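Local coordinates for protein gamma-glutamyltranspeptidase (Klebsiella pneumoniae subsp. pneumoniae, PDB 5HFT) that converts oxamate to oxalate in the uric acid degradation pathway and belongs to the gamma-glutamyltransferase family of self-processed hydrolases, at residues H174-E182 against W193-R201. Residues are numbered along the deposited sequence; the frame is centred on the assembly and turned at random.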
loop_
_atom_site.group_PDB
_atom_site.type_symbol
_atom_site.label_atom_id
_atom_site.label_comp_id
_atom_site.label_asym_id
_atom_site.label_seq_id
_atom_site.Cartn_x
_atom_site.Cartn_y
_atom_site.Cartn_z
ATOM N N HIS A 174 -11.947 5.329 -15.952
ATOM C CA HIS A 174 -10.877 5.495 -16.931
ATOM C C HIS A 174 -10.054 4.220 -17.062
ATOM O O HIS A 174 -9.834 3.722 -18.173
ATOM C CB HIS A 174 -9.983 6.679 -16.541
ATOM C CG HIS A 174 -8.874 6.961 -17.513
ATOM N ND1 HIS A 174 -7.561 6.607 -17.272
ATOM C CD2 HIS A 174 -8.881 7.567 -18.726
ATOM C CE1 HIS A 174 -6.810 6.984 -18.291
ATOM N NE2 HIS A 174 -7.585 7.569 -19.188
ATOM N N ALA A 175 -9.585 3.678 -15.933
ATOM C CA ALA A 175 -8.810 2.440 -15.975
ATOM C C ALA A 175 -9.564 1.330 -16.702
ATOM O O ALA A 175 -8.981 0.615 -17.520
ATOM C CB ALA A 175 -8.453 1.997 -14.561
ATOM N N THR A 176 -10.861 1.178 -16.408
ATOM C CA THR A 176 -11.677 0.166 -17.070
ATOM C C THR A 176 -11.810 0.426 -18.564
ATOM O O THR A 176 -11.707 -0.504 -19.369
ATOM C CB THR A 176 -13.043 0.078 -16.411
ATOM O OG1 THR A 176 -12.860 -0.309 -15.040
ATOM C CG2 THR A 176 -13.919 -0.934 -17.126
ATOM N N ALA A 177 -12.052 1.671 -18.963
ATOM C CA ALA A 177 -12.128 1.967 -20.394
ATOM C C ALA A 177 -10.796 1.681 -21.080
ATOM O O ALA A 177 -10.744 1.036 -22.134
ATOM C CB ALA A 177 -12.529 3.424 -20.612
ATOM N N SER A 178 -9.707 2.144 -20.486
ATOM C CA SER A 178 -8.404 2.079 -21.123
ATOM C C SER A 178 -7.798 0.690 -21.078
ATOM O O SER A 178 -6.714 0.490 -21.632
ATOM C CB SER A 178 -7.457 3.079 -20.467
ATOM O OG SER A 178 -7.577 2.990 -19.060
ATOM N N LYS A 179 -8.457 -0.264 -20.424
ATOM C CA LYS A 179 -8.039 -1.659 -20.438
ATOM C C LYS A 179 -9.147 -2.569 -20.968
ATOM O O LYS A 179 -9.011 -3.802 -20.932
ATOM C CB LYS A 179 -7.601 -2.083 -19.025
ATOM N N LEU A 180 -10.231 -1.978 -21.479
ATOM C CA LEU A 180 -11.417 -2.750 -21.831
ATOM C C LEU A 180 -11.116 -3.766 -22.924
ATOM O O LEU A 180 -11.468 -4.944 -22.793
ATOM C CB LEU A 180 -12.548 -1.801 -22.242
ATOM C CG LEU A 180 -13.846 -2.366 -22.850
ATOM C CD1 LEU A 180 -14.529 -3.426 -21.990
ATOM C CD2 LEU A 180 -14.807 -1.222 -23.122
ATOM N N GLU A 181 -10.390 -3.360 -23.970
ATOM C CA GLU A 181 -10.194 -4.265 -25.095
ATOM C C GLU A 181 -9.329 -5.460 -24.701
ATOM O O GLU A 181 -9.600 -6.592 -25.115
ATOM C CB GLU A 181 -9.578 -3.504 -26.273
ATOM N N GLU A 182 -8.359 -5.248 -23.818
ATOM C CA GLU A 182 -7.414 -6.294 -23.451
ATOM C C GLU A 182 -8.001 -7.263 -22.425
ATOM O O GLU A 182 -7.933 -8.485 -22.610
ATOM C CB GLU A 182 -6.148 -5.624 -22.918
ATOM C CG GLU A 182 -5.254 -6.447 -22.024
ATOM C CD GLU A 182 -3.914 -5.749 -21.785
ATOM O OE1 GLU A 182 -3.924 -4.508 -21.580
ATOM O OE2 GLU A 182 -2.858 -6.436 -21.817
ATOM N N TRP A 193 -16.913 -6.048 -13.801
ATOM C CA TRP A 193 -16.476 -4.672 -13.940
ATOM C C TRP A 193 -17.211 -3.850 -14.992
ATOM O O TRP A 193 -17.131 -2.613 -14.964
ATOM C CB TRP A 193 -14.987 -4.662 -14.240
ATOM C CG TRP A 193 -14.245 -5.441 -13.233
ATOM C CD1 TRP A 193 -13.424 -6.506 -13.460
ATOM C CD2 TRP A 193 -14.231 -5.221 -11.812
ATOM N NE1 TRP A 193 -12.906 -6.969 -12.275
ATOM C CE2 TRP A 193 -13.378 -6.196 -11.250
ATOM C CE3 TRP A 193 -14.851 -4.289 -10.961
ATOM C CZ2 TRP A 193 -13.129 -6.271 -9.880
ATOM C CZ3 TRP A 193 -14.627 -4.384 -9.618
ATOM C CH2 TRP A 193 -13.759 -5.365 -9.083
ATOM N N LEU A 194 -17.950 -4.474 -15.886
ATOM C CA LEU A 194 -18.584 -3.748 -16.968
ATOM C C LEU A 194 -20.035 -3.459 -16.650
ATOM O O LEU A 194 -20.646 -4.067 -15.769
ATOM C CB LEU A 194 -18.479 -4.538 -18.253
ATOM C CG LEU A 194 -17.106 -4.560 -18.888
ATOM C CD1 LEU A 194 -17.227 -5.092 -20.321
ATOM C CD2 LEU A 194 -16.521 -3.189 -18.876
ATOM N N VAL A 195 -20.576 -2.485 -17.364
ATOM C CA VAL A 195 -21.991 -2.150 -17.301
ATOM C C VAL A 195 -22.476 -2.006 -18.731
ATOM O O VAL A 195 -21.939 -1.186 -19.489
ATOM C CB VAL A 195 -22.269 -0.866 -16.506
ATOM C CG1 VAL A 195 -23.703 -0.396 -16.813
ATOM C CG2 VAL A 195 -22.101 -1.121 -15.038
ATOM N N ALA A 196 -23.460 -2.825 -19.105
ATOM C CA ALA A 196 -23.894 -2.956 -20.497
ATOM C C ALA A 196 -22.708 -3.217 -21.420
ATOM O O ALA A 196 -22.734 -2.881 -22.607
ATOM C CB ALA A 196 -24.683 -1.728 -20.957
ATOM N N GLY A 197 -21.640 -3.786 -20.863
ATOM C CA GLY A 197 -20.504 -4.165 -21.660
ATOM C C GLY A 197 -19.520 -3.062 -21.943
ATOM O O GLY A 197 -18.586 -3.287 -22.726
ATOM N N GLU A 198 -19.691 -1.882 -21.342
ATOM C CA GLU A 198 -18.686 -0.819 -21.403
ATOM C C GLU A 198 -18.250 -0.459 -19.999
ATOM O O GLU A 198 -18.699 -1.063 -19.022
ATOM C CB GLU A 198 -19.215 0.415 -22.126
ATOM C CG GLU A 198 -20.612 0.787 -21.727
ATOM C CD GLU A 198 -21.239 1.688 -22.744
ATOM O OE1 GLU A 198 -20.833 1.605 -23.934
ATOM O OE2 GLU A 198 -22.123 2.475 -22.347
ATOM N N ALA A 199 -17.336 0.510 -19.917
ATOM C CA ALA A 199 -16.903 1.040 -18.620
ATOM C C ALA A 199 -18.026 1.826 -17.946
ATOM O O ALA A 199 -18.710 2.621 -18.604
ATOM C CB ALA A 199 -15.680 1.948 -18.781
ATOM N N PRO A 200 -18.212 1.665 -16.633
ATOM C CA PRO A 200 -19.321 2.358 -15.956
ATOM C C PRO A 200 -19.093 3.857 -15.951
ATOM O O PRO A 200 -17.959 4.336 -15.994
ATOM C CB PRO A 200 -19.293 1.789 -14.534
ATOM C CG PRO A 200 -17.904 1.250 -14.366
ATOM C CD PRO A 200 -17.435 0.810 -15.715
ATOM N N ARG A 201 -20.181 4.599 -15.923
ATOM C CA ARG A 201 -20.105 6.055 -16.006
ATOM C C ARG A 201 -19.645 6.631 -14.671
ATOM O O ARG A 201 -20.107 6.189 -13.614
ATOM C CB ARG A 201 -21.462 6.647 -16.409
#
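Leu180 lays its CD1 methyl over the forked end of Leu194, 3.6 Å from Leu194 CD1 and almost as near to CD2, the two side chains crossing at about a right angle. Its CG stands anti to the backbone N (chi1 171°), which sends the branch across to the 193-201 loop; CD2, the other methyl, comes alongside the backbone of Glu198, 4.3 Å from its CA. Leu194 divides its methyls in turn: CD1 meets Leu180 CD1, whereas CD2 also reaches Thr176 CG2 at 3.9 Å. The CG2 methyl of Thr176 is anti to the backbone N and points into the loop, with Ala199 CB 3.8 Å from CG2 and Pro200 CD a little farther off, while OG1 turns back to bond the carbonyl O of Gln172 one helical turn earlier. The hydroxyl is thus satisfied inside its own helix, and the face offered to the loop is apolar. Lys179 is the N-cap of the short helix 180-183; Thr176, in helix 170-178, and Leu180, in the short one, both turn toward the loop. That loop leads from helix 189-193 to strand 205-206, which pairs antiparallel with strand 166-167 just before helix 170-178, so the contact joins the outgoing and returning limbs of a helical excursion. A type I' beta turn from Val195 to Glu198 braces it, closed by reciprocal backbone bonds, Val195 N to Glu198 O and Glu198 N to Val195 O. Just beyond the turn, Ala199 brings its CB to 3.6 Å from Ala177 N and 3.9 Å from Ala177 CB; here the two segments come closest, with the CA atoms of Ala177 and Ala199 5.2 Å apart. Trp193 swings its indole away to meet Phe189 edge-to-face and an aromatic side chain of another protein chain.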